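Local coordinates for DUF3256 domain-containing protein (Porphyromonas gingivalis W83, PDB 2P3P), which is of unknown function but binds a magnesium ion and, in its full-length form, is probably anchored in a membrane, at residues 10-16 against 63-68; 75-81 against 93-98; 102-107 against 154-158; 169-173 against 187-191. All coordinates share one frame; numbering follows the deposited sequence.

Contact 1 (10-16 against 63-68); sequences GELERCF and LNRNFI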
# COMPACT_ATOMS: atom_id res chain seq x y z
N GLY A 10 -11.74 -15.09 11.47
CA GLY A 10 -12.30 -14.21 10.48
C GLY A 10 -11.78 -14.54 9.11
O GLY A 10 -10.89 -15.38 8.96
N GLU A 11 -12.28 -13.82 8.11
CA GLU A 11 -11.93 -14.14 6.73
C GLU A 11 -10.46 -13.81 6.39
O GLU A 11 -9.81 -14.59 5.67
CB GLU A 11 -12.88 -13.42 5.79
CG GLU A 11 -12.69 -13.81 4.37
CD GLU A 11 -13.74 -13.29 3.47
OE1 GLU A 11 -14.34 -12.21 3.77
OE2 GLU A 11 -13.96 -13.93 2.44
N LEU A 12 -9.94 -12.72 6.94
CA LEU A 12 -8.56 -12.33 6.63
C LEU A 12 -7.61 -13.38 7.19
O LEU A 12 -6.67 -13.80 6.49
CB LEU A 12 -8.21 -10.94 7.16
CG LEU A 12 -6.77 -10.49 6.89
CD1 LEU A 12 -6.56 -10.41 5.37
CD2 LEU A 12 -6.49 -9.14 7.59
N GLU A 13 -7.86 -13.80 8.43
CA GLU A 13 -7.09 -14.89 9.07
C GLU A 13 -7.09 -16.17 8.24
O GLU A 13 -6.04 -16.78 7.99
CB GLU A 13 -7.60 -15.17 10.47
CG GLU A 13 -7.13 -16.51 11.03
CD GLU A 13 -7.35 -16.71 12.50
OE1 GLU A 13 -7.95 -15.87 13.19
OE2 GLU A 13 -6.91 -17.78 13.01
N ARG A 14 -8.27 -16.57 7.77
CA ARG A 14 -8.40 -17.75 6.90
C ARG A 14 -7.53 -17.62 5.66
O ARG A 14 -6.78 -18.53 5.31
CB ARG A 14 -9.85 -17.94 6.47
CG ARG A 14 -10.81 -18.12 7.63
CD ARG A 14 -11.97 -19.02 7.25
NE ARG A 14 -12.88 -18.40 6.28
CZ ARG A 14 -13.81 -17.49 6.58
NH1 ARG A 14 -13.95 -17.05 7.84
NH2 ARG A 14 -14.58 -17.00 5.62
N CYS A 15 -7.63 -16.49 4.98
CA CYS A 15 -6.88 -16.25 3.73
C CYS A 15 -5.39 -16.23 3.96
O CYS A 15 -4.62 -16.81 3.18
CB CYS A 15 -7.37 -14.95 3.08
SG CYS A 15 -9.05 -15.00 2.53
N PHE A 16 -4.98 -15.56 5.04
CA PHE A 16 -3.57 -15.50 5.42
C PHE A 16 -2.97 -16.87 5.69
O PHE A 16 -1.84 -17.19 5.27
CB PHE A 16 -3.40 -14.65 6.68
CG PHE A 16 -1.99 -14.37 7.02
CD1 PHE A 16 -1.19 -13.67 6.16
CD2 PHE A 16 -1.46 -14.74 8.26
CE1 PHE A 16 0.12 -13.35 6.49
CE2 PHE A 16 -0.16 -14.42 8.60
CZ PHE A 16 0.64 -13.74 7.70
N LEU A 63 -0.69 -8.49 13.43
CA LEU A 63 -1.78 -9.40 13.09
C LEU A 63 -3.07 -8.95 13.78
O LEU A 63 -3.18 -9.04 14.98
CB LEU A 63 -1.45 -10.84 13.48
CG LEU A 63 -0.16 -11.43 12.88
CD1 LEU A 63 0.13 -12.78 13.54
CD2 LEU A 63 -0.22 -11.60 11.37
N ASN A 64 -4.02 -8.47 12.99
CA ASN A 64 -5.32 -8.05 13.48
C ASN A 64 -6.42 -8.72 12.61
O ASN A 64 -6.18 -9.06 11.46
CB ASN A 64 -5.36 -6.49 13.44
CG ASN A 64 -6.66 -5.90 13.97
OD1 ASN A 64 -7.73 -6.10 13.38
ND2 ASN A 64 -6.57 -5.14 15.06
N ARG A 65 -7.59 -8.94 13.20
CA ARG A 65 -8.72 -9.57 12.49
C ARG A 65 -9.08 -8.85 11.20
O ARG A 65 -9.62 -9.47 10.26
CB ARG A 65 -9.96 -9.66 13.40
CG ARG A 65 -11.07 -10.56 12.84
CD ARG A 65 -12.41 -10.34 13.53
NE ARG A 65 -13.41 -11.31 13.08
CZ ARG A 65 -13.47 -12.57 13.49
NH1 ARG A 65 -12.62 -13.02 14.41
NH2 ARG A 65 -14.43 -13.36 13.03
N ASN A 66 -8.84 -7.54 11.16
CA ASN A 66 -9.16 -6.72 10.00
C ASN A 66 -8.01 -6.19 9.17
O ASN A 66 -8.26 -5.58 8.13
CB ASN A 66 -10.08 -5.59 10.41
CG ASN A 66 -11.40 -6.11 10.94
OD1 ASN A 66 -11.82 -5.75 12.03
ND2 ASN A 66 -12.05 -6.98 10.16
N PHE A 67 -6.78 -6.43 9.58
CA PHE A 67 -5.63 -6.07 8.73
C PHE A 67 -4.36 -6.78 9.23
O PHE A 67 -4.24 -7.11 10.43
CB PHE A 67 -5.42 -4.54 8.78
CG PHE A 67 -5.00 -4.03 10.15
CD1 PHE A 67 -3.65 -3.97 10.49
CD2 PHE A 67 -5.94 -3.59 11.06
CE1 PHE A 67 -3.26 -3.53 11.73
CE2 PHE A 67 -5.51 -3.14 12.36
CZ PHE A 67 -4.20 -3.12 12.65
N ILE A 68 -3.43 -7.02 8.31
CA ILE A 68 -2.11 -7.53 8.62
C ILE A 68 -1.08 -6.56 8.01
O ILE A 68 -1.19 -6.21 6.82
CB ILE A 68 -1.93 -8.95 8.04
CG1 ILE A 68 -2.86 -9.93 8.80
CG2 ILE A 68 -0.45 -9.36 8.02
CD1 ILE A 68 -3.00 -11.24 8.18
O HOH W 1 -11.38 -10.56 8.56
O HOH W 2 -9.57 -12.44 10.34
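Gly10, Leu12 and Phe16 meet residues 63-68 where helix 11-18 packs on one end of an antiparallel sheet, against the tight turn of the beta hairpin formed by strands 58-64 and 67-72. Gly10 sits at the N-cap position, and its CA lies over one face of the Arg65 guanidinium, 3.4 Å from Arg65 NH2. With CG anti to the backbone N (chi1 -168°) and the chain extended as far as NE, the arginine reaches back across the helix start.

Two waters tie this first turn to the hairpin. One accepts from Leu12 N and the other from Glu13 N, and both donate to Arg65 O, at 2.7 Å and 3.0 Å from their oxygens, so a single turn carbonyl serves two of the amides that a helix start cannot pair within itself. Leu12 then drives its CD2 branch against the hairpin backbone, 3.4 Å from Phe67 N, and crosses the Ile68 side chain at a slant, touching its CG1. The bend it meets is itself held by an Asx turn, in which Asn64 OD1 receives Asn66 N on a lone pair at 2.9 Å, the N-H pointing almost straight at it (173°).

One turn further on, Phe16 and Leu63 cross at about a right angle, while helix 29-39 adds Cys36 against Phe16 and Leu35 against Leu63. Across the contact the aromatic ring takes the Ile68 methyl over one face in a CH-pi contact: CD1 stands 3.7 Å from the centroid of Phe16, shifted toward the CG side, with 3.5 Å between Ile68 CD1 and Phe16 CG.

Contact 2 (75-81 against 93-98); sequences VGEVFMR and CVVTTV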
# COMPACT_ATOMS: atom_id res chain seq x y z
N VAL A 75 11.37 -6.49 0.47
CA VAL A 75 10.32 -5.88 -0.36
C VAL A 75 9.63 -4.66 0.31
O VAL A 75 8.73 -4.02 -0.28
CB VAL A 75 9.24 -6.89 -0.71
CG1 VAL A 75 9.83 -8.00 -1.59
CG2 VAL A 75 8.63 -7.48 0.56
N GLY A 76 10.01 -4.36 1.53
CA GLY A 76 9.42 -3.25 2.25
C GLY A 76 8.18 -3.69 3.04
O GLY A 76 8.16 -4.79 3.60
N GLU A 77 7.21 -2.79 3.13
CA GLU A 77 5.96 -3.04 3.87
C GLU A 77 4.93 -3.74 3.00
O GLU A 77 4.69 -3.34 1.87
CB GLU A 77 5.36 -1.72 4.32
CG GLU A 77 4.06 -1.90 5.04
CD GLU A 77 3.50 -0.61 5.54
OE1 GLU A 77 2.93 0.13 4.68
OE2 GLU A 77 3.62 -0.35 6.74
N VAL A 78 4.27 -4.75 3.57
CA VAL A 78 3.09 -5.39 2.99
C VAL A 78 1.93 -5.21 3.94
O VAL A 78 2.00 -5.63 5.11
CB VAL A 78 3.36 -6.91 2.76
CG1 VAL A 78 2.03 -7.69 2.32
CG2 VAL A 78 4.51 -7.14 1.86
N PHE A 79 0.86 -4.59 3.43
CA PHE A 79 -0.32 -4.31 4.23
C PHE A 79 -1.49 -4.93 3.48
O PHE A 79 -1.64 -4.70 2.30
CB PHE A 79 -0.50 -2.82 4.41
CG PHE A 79 -1.68 -2.47 5.24
CD1 PHE A 79 -1.57 -2.49 6.64
CD2 PHE A 79 -2.89 -2.13 4.65
CE1 PHE A 79 -2.69 -2.15 7.45
CE2 PHE A 79 -3.99 -1.79 5.47
CZ PHE A 79 -3.89 -1.83 6.85
N MSE A 80 -2.26 -5.76 4.14
CA MSE A 80 -3.34 -6.44 3.45
C MSE A 80 -4.60 -6.44 4.27
O MSE A 80 -4.58 -6.47 5.53
CB MSE A 80 -2.97 -7.89 3.10
CG MSE A 80 -2.84 -8.77 4.28
SE MSE A 80 -2.47 -10.65 3.77
CE MSE A 80 -0.68 -10.37 3.15
N ARG A 81 -5.71 -6.42 3.54
CA ARG A 81 -7.06 -6.32 4.12
C ARG A 81 -8.03 -6.97 3.16
O ARG A 81 -7.75 -7.00 1.99
CB ARG A 81 -7.49 -4.87 4.29
CG ARG A 81 -6.77 -4.14 5.37
CD ARG A 81 -7.55 -2.93 5.85
NE ARG A 81 -8.77 -3.33 6.54
CZ ARG A 81 -9.84 -2.57 6.63
NH1 ARG A 81 -9.87 -1.40 6.03
NH2 ARG A 81 -10.90 -3.01 7.29
N CYS A 93 -6.97 -6.98 -0.81
CA CYS A 93 -6.23 -5.83 -1.28
C CYS A 93 -4.92 -5.81 -0.54
O CYS A 93 -4.91 -5.87 0.70
CB CYS A 93 -7.01 -4.55 -0.99
SG CYS A 93 -6.11 -3.02 -1.52
N VAL A 94 -3.80 -5.77 -1.29
CA VAL A 94 -2.50 -5.86 -0.66
C VAL A 94 -1.75 -4.66 -1.19
O VAL A 94 -1.73 -4.42 -2.39
CB VAL A 94 -1.72 -7.18 -0.98
CG1 VAL A 94 -0.42 -7.26 -0.16
CG2 VAL A 94 -2.57 -8.39 -0.68
N VAL A 95 -1.18 -3.89 -0.27
CA VAL A 95 -0.43 -2.70 -0.64
C VAL A 95 1.00 -2.95 -0.19
O VAL A 95 1.26 -3.17 1.00
CB VAL A 95 -1.00 -1.39 0.03
CG1 VAL A 95 -0.21 -0.16 -0.44
CG2 VAL A 95 -2.46 -1.20 -0.25
N THR A 96 1.91 -2.91 -1.14
CA THR A 96 3.31 -3.25 -0.88
C THR A 96 4.13 -2.02 -1.21
O THR A 96 4.08 -1.53 -2.36
CB THR A 96 3.80 -4.45 -1.69
OG1 THR A 96 2.96 -5.59 -1.47
CG2 THR A 96 5.26 -4.80 -1.29
N THR A 97 4.88 -1.54 -0.22
CA THR A 97 5.54 -0.26 -0.29
C THR A 97 7.02 -0.38 0.02
O THR A 97 7.41 -0.72 1.17
CB THR A 97 4.91 0.78 0.71
OG1 THR A 97 3.50 0.89 0.52
CG2 THR A 97 5.57 2.13 0.52
N VAL A 98 7.86 -0.11 -0.97
CA VAL A 98 9.31 0.01 -0.70
C VAL A 98 9.50 1.35 0.04
O VAL A 98 8.83 2.33 -0.27
CB VAL A 98 10.15 -0.09 -1.99
CG1 VAL A 98 9.83 -1.37 -2.72
CG2 VAL A 98 9.88 1.08 -2.87
O HOH W 3 2.07 -0.58 2.15
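Water 3 is gripped by three groups of this strand pair: it donates to Glu77 OE1 and to Val95 O, and accepts from Thr97 OG1 at 2.6 Å. Glu77 can deliver its carboxylate there because its chain runs extended, CG anti to the backbone N (chi1 178°). The other oxygen, Glu77 OE2, forms a salt bridge with Arg69 of the preceding strand, and Thr97 OG1 is also hydrogen-bonded to Ser105 OG.

Beneath this polar cluster runs a regular antiparallel beta hairpin, strands 77-84 and 90-98, lying within the larger sheet. Glu77-Thr97, Phe79-Val95 and Arg81-Cys93 are its hydrogen-bonded pairs. Val95 N reaches Phe79 O at 2.7 Å, and Cys93 N meets Arg81 O at 2.9 Å in a nearly straight bond (176°) that also lies almost in line with the carbonyl.

The non-hydrogen-bonded pairs, Val78-Thr96 and Met80-Val94, place their side chains on the other face. There Val78 CG1 touches Val94 CG1 at 3.5 Å, and Val94 CG2 rests 3.8 Å from CB of Met80, a selenomethionine. Val78 and Thr96 run next to each other in the same direction, with Leu24 packing against Val78 and Met80.

Contact 3 (102-107 against 154-158); sequences VADSRI and YMQVS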
# COMPACT_ATOMS: atom_id res chain seq x y z
N VAL A 102 13.19 5.65 -2.23
CA VAL A 102 12.04 6.57 -2.17
C VAL A 102 10.73 5.77 -2.05
O VAL A 102 10.50 4.84 -2.80
CB VAL A 102 11.98 7.53 -3.39
CG1 VAL A 102 10.89 8.62 -3.19
CG2 VAL A 102 13.33 8.20 -3.63
N ALA A 103 9.89 6.16 -1.10
CA ALA A 103 8.68 5.42 -0.76
C ALA A 103 7.75 5.38 -1.97
O ALA A 103 7.51 6.40 -2.59
CB ALA A 103 7.99 6.04 0.46
N ASP A 104 7.33 4.17 -2.35
CA ASP A 104 6.58 3.92 -3.57
C ASP A 104 5.82 2.62 -3.40
O ASP A 104 6.40 1.59 -2.99
CB ASP A 104 7.54 3.91 -4.77
CG ASP A 104 6.83 3.94 -6.12
OD1 ASP A 104 5.83 4.71 -6.27
OD2 ASP A 104 7.29 3.20 -7.06
N SER A 105 4.51 2.66 -3.66
CA SER A 105 3.61 1.58 -3.38
C SER A 105 3.12 0.91 -4.67
O SER A 105 2.96 1.56 -5.69
CB SER A 105 2.39 2.12 -2.62
OG SER A 105 2.76 2.64 -1.34
N ARG A 106 2.78 -0.39 -4.54
CA ARG A 106 2.02 -1.15 -5.53
C ARG A 106 0.77 -1.62 -4.81
O ARG A 106 0.85 -2.01 -3.65
CB ARG A 106 2.81 -2.36 -6.02
CG ARG A 106 4.11 -2.01 -6.71
CD ARG A 106 4.90 -3.26 -7.26
NE ARG A 106 5.01 -4.26 -6.21
CZ ARG A 106 4.11 -5.21 -6.03
NH1 ARG A 106 3.07 -5.28 -6.85
NH2 ARG A 106 4.20 -6.05 -4.99
N ILE A 107 -0.37 -1.52 -5.46
CA ILE A 107 -1.61 -2.10 -4.95
C ILE A 107 -1.94 -3.32 -5.84
O ILE A 107 -2.06 -3.21 -7.08
CB ILE A 107 -2.79 -1.11 -4.98
CG1 ILE A 107 -2.44 0.22 -4.32
CG2 ILE A 107 -4.01 -1.71 -4.25
CD1 ILE A 107 -3.56 1.22 -4.43
N TYR A 154 6.86 8.87 -8.05
CA TYR A 154 6.73 8.03 -6.85
C TYR A 154 5.55 8.48 -6.02
O TYR A 154 5.30 9.68 -5.84
CB TYR A 154 8.01 8.03 -6.02
CG TYR A 154 9.27 7.70 -6.79
CD1 TYR A 154 9.50 6.41 -7.21
CD2 TYR A 154 10.24 8.66 -7.07
CE1 TYR A 154 10.64 6.06 -7.91
CE2 TYR A 154 11.40 8.32 -7.79
CZ TYR A 154 11.59 7.02 -8.19
OH TYR A 154 12.73 6.62 -8.89
N MSE A 155 4.79 7.51 -5.55
CA MSE A 155 3.65 7.76 -4.67
C MSE A 155 3.54 6.65 -3.62
O MSE A 155 3.71 5.46 -3.91
CB MSE A 155 2.32 7.89 -5.45
CG MSE A 155 2.30 9.02 -6.48
SE MSE A 155 0.81 8.80 -7.71
CE MSE A 155 1.39 10.06 -9.16
N GLN A 156 3.29 7.07 -2.39
CA GLN A 156 3.12 6.16 -1.27
C GLN A 156 1.64 6.09 -0.87
O GLN A 156 0.98 7.11 -0.61
CB GLN A 156 3.94 6.65 -0.06
CG GLN A 156 3.82 5.71 1.15
CD GLN A 156 4.79 6.05 2.26
OE1 GLN A 156 5.38 7.15 2.27
NE2 GLN A 156 4.88 5.18 3.22
N VAL A 157 1.13 4.87 -0.84
CA VAL A 157 -0.22 4.62 -0.43
C VAL A 157 -0.33 4.10 1.01
O VAL A 157 0.47 3.28 1.43
CB VAL A 157 -0.80 3.57 -1.36
CG1 VAL A 157 -2.19 3.14 -0.91
CG2 VAL A 157 -0.81 4.11 -2.84
N SER A 158 -1.35 4.58 1.72
CA SER A 158 -1.76 4.04 3.04
C SER A 158 -3.24 3.65 3.01
O SER A 158 -4.12 4.50 2.98
CB SER A 158 -1.57 5.08 4.12
OG SER A 158 -1.74 4.49 5.40
O HOH W 4 1.93 4.21 -5.66
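The Tyr154 ring is bordered by two quite different side chains. Val102 lies over one of its faces, offset toward the rim, with CG1 3.9 Å from Tyr154 CD2. Asp104 comes to the ring edge instead: its CG lies in the ring plane, 3.8 Å from Tyr154 CD1, and the carboxylate stands nearly upright to the ring, the two planes 83° apart. This pose turns OD1 of Asp104 to the backbone, where it accepts Met155 N at 3.1 Å on its anti side, somewhat out of the carboxylate plane.

Ser105 extends the junction. Its backbone N donates to Met155 O at 2.9 Å, and its hydroxyl, set beside the backbone N, points across the gap so that OG receives Val157 N at 2.8 Å in a nearly straight bond (172°). The same OG is hydrogen-bonded to Thr97 OG1, joining a third strand to the pair. Water 4 donates to both Ser105 O and Met155 O. Beside these bonds the Ala103 methyl touches the end of the extended Gln156 chain, its CB 3.4 Å from Gln156 OE1.

The N-to-C directions of the two short strand segments differ by 56°, and side-chain oxygens of Asp104 and Ser105 receive amides that a regular strand pairing would give to carbonyls. Two antiparallel sheets meet here at an angle, with strand 155-159, an outer strand of the smaller one, set against strand 104-111 of the larger.

Contact 4 (169-173 against 187-191); sequences RQTVT and FLSPE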
# COMPACT_ATOMS: atom_id res chain seq x y z
N ARG A 169 0.04 9.79 -1.31
CA ARG A 169 0.85 10.98 -1.25
C ARG A 169 1.94 10.84 -2.31
O ARG A 169 2.50 9.74 -2.47
CB ARG A 169 1.48 11.18 0.14
CG ARG A 169 2.43 10.10 0.57
CD ARG A 169 2.95 10.25 2.01
NE ARG A 169 1.87 10.26 3.01
CZ ARG A 169 1.93 10.93 4.16
NH1 ARG A 169 3.00 11.63 4.50
NH2 ARG A 169 0.91 10.89 5.00
N GLN A 170 2.16 11.90 -3.08
CA GLN A 170 3.33 11.94 -3.94
C GLN A 170 4.58 12.06 -3.09
O GLN A 170 4.63 12.78 -2.09
CB GLN A 170 3.23 13.00 -5.07
CG GLN A 170 3.09 14.49 -4.64
CD GLN A 170 4.41 15.11 -4.24
OE1 GLN A 170 5.47 14.59 -4.57
NE2 GLN A 170 4.35 16.17 -3.44
N THR A 171 5.60 11.31 -3.47
CA THR A 171 6.87 11.38 -2.77
C THR A 171 7.96 11.91 -3.70
O THR A 171 9.14 11.68 -3.44
CB THR A 171 7.26 10.03 -2.15
OG1 THR A 171 7.25 9.02 -3.15
CG2 THR A 171 6.29 9.58 -1.04
N VAL A 172 7.57 12.62 -4.76
CA VAL A 172 8.50 13.32 -5.65
C VAL A 172 9.21 14.50 -4.94
O VAL A 172 10.41 14.73 -5.10
CB VAL A 172 7.76 13.83 -6.96
CG1 VAL A 172 8.68 14.66 -7.82
CG2 VAL A 172 7.18 12.66 -7.76
N THR A 173 8.45 15.30 -4.20
CA THR A 173 9.02 16.48 -3.59
C THR A 173 10.27 16.18 -2.79
O THR A 173 11.27 16.88 -2.91
CB THR A 173 8.02 17.24 -2.72
OG1 THR A 173 6.90 17.63 -3.51
CG2 THR A 173 8.72 18.49 -2.10
N PHE A 187 3.57 24.95 -7.18
CA PHE A 187 2.60 24.14 -7.89
C PHE A 187 2.42 22.68 -7.41
O PHE A 187 1.37 22.12 -7.62
CB PHE A 187 2.86 24.21 -9.39
CG PHE A 187 4.00 23.34 -9.86
CD1 PHE A 187 3.78 22.01 -10.22
CD2 PHE A 187 5.29 23.86 -9.93
CE1 PHE A 187 4.81 21.24 -10.66
CE2 PHE A 187 6.33 23.08 -10.36
CZ PHE A 187 6.11 21.77 -10.70
N LEU A 188 3.43 22.09 -6.77
CA LEU A 188 3.36 20.70 -6.34
C LEU A 188 3.05 20.57 -4.85
O LEU A 188 3.87 20.97 -4.00
CB LEU A 188 4.70 20.04 -6.57
CG LEU A 188 4.69 18.55 -6.36
CD1 LEU A 188 3.48 17.86 -7.15
CD2 LEU A 188 6.07 17.99 -6.83
N SER A 189 1.89 20.01 -4.54
CA SER A 189 1.38 20.02 -3.18
C SER A 189 1.71 18.70 -2.51
O SER A 189 1.55 17.65 -3.10
CB SER A 189 -0.15 20.19 -3.13
OG SER A 189 -0.67 19.93 -1.82
N PRO A 190 2.07 18.75 -1.23
CA PRO A 190 2.33 17.56 -0.44
C PRO A 190 1.06 16.95 0.13
O PRO A 190 1.12 15.87 0.74
CB PRO A 190 3.22 18.08 0.69
CG PRO A 190 2.75 19.48 0.91
CD PRO A 190 2.16 19.97 -0.41
N GLU A 191 -0.09 17.60 -0.05
CA GLU A 191 -1.32 17.06 0.53
C GLU A 191 -1.73 15.70 -0.09
O GLU A 191 -1.81 15.56 -1.31
CB GLU A 191 -2.48 18.02 0.35
CG GLU A 191 -3.62 17.82 1.32
CD GLU A 191 -3.23 18.12 2.76
OE1 GLU A 191 -2.28 18.92 2.98
OE2 GLU A 191 -3.87 17.56 3.68
O HOH W 5 0.85 14.26 -1.82
O HOH W 6 3.29 14.51 -0.60
O HOH W 7 6.58 20.30 -3.66
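Gln170 reaches across to Leu188 and Ser189, joining the end of strand 165-170, in the four-stranded antiparallel sheet, to the loop that precedes strand 193-197. From CB the chain starts between the backbone N and the carbonyl carbon (chi1 61°) and bends again at chi2 (80°), folding the amide back over its own segment. CG passes 3.8 Å from Ser189 O. CD comes near Leu188 CG.

At the tip, OE1 faces its own segment: it takes Thr173 N on a lone pair in the carbonyl plane at 3.1 Å, and Val172 N through a weak bond. NE2 uses both its hydrogens. One goes to Thr173 OG1 at 2.9 Å, and the other to Ser189 O, which lies close to the amide plane of Gln170; seen from Ser189, the donor stands above the carbonyl plane. Bonds at both ends fix the amide's rotation.

Ser189 shapes its loop by an ST turn, OG accepting Glu191 N at 3.0 Å. Val172 lies about 6 Å, between side chains, from Ser149, which binds magnesium, though no ion is bound here. Water 7 bridges the segments, 2.7 Å from Thr173 OG1 and donating to Leu188 O, while Leu188 CD2 lies 3.4 Å from Thr173 OG1.

The four contacts follow one another along an elongated single chain. Contacts 1, 2 and 3 all reach the seven-stranded antiparallel sheet, whose strands lie side by side in chain order. Contacts 1 and 2, with centres about 14 Å apart, meet through neighbouring strands 67-72 and 77-84; contacts 2 and 3, centres about 9 Å apart, do so through strands 90-98 and 104-111. Contact 3 hands over to the four-stranded sheet, where strands 155-159 and 165-170 lead on to contact 4, its centre about 12 Å from that of contact 3. Contacts 1 and 4 lie on opposite sides of the chain's centre, centres about 32 Å apart, with the magnesium-binding Ser149 near the contact 3 and 4 end.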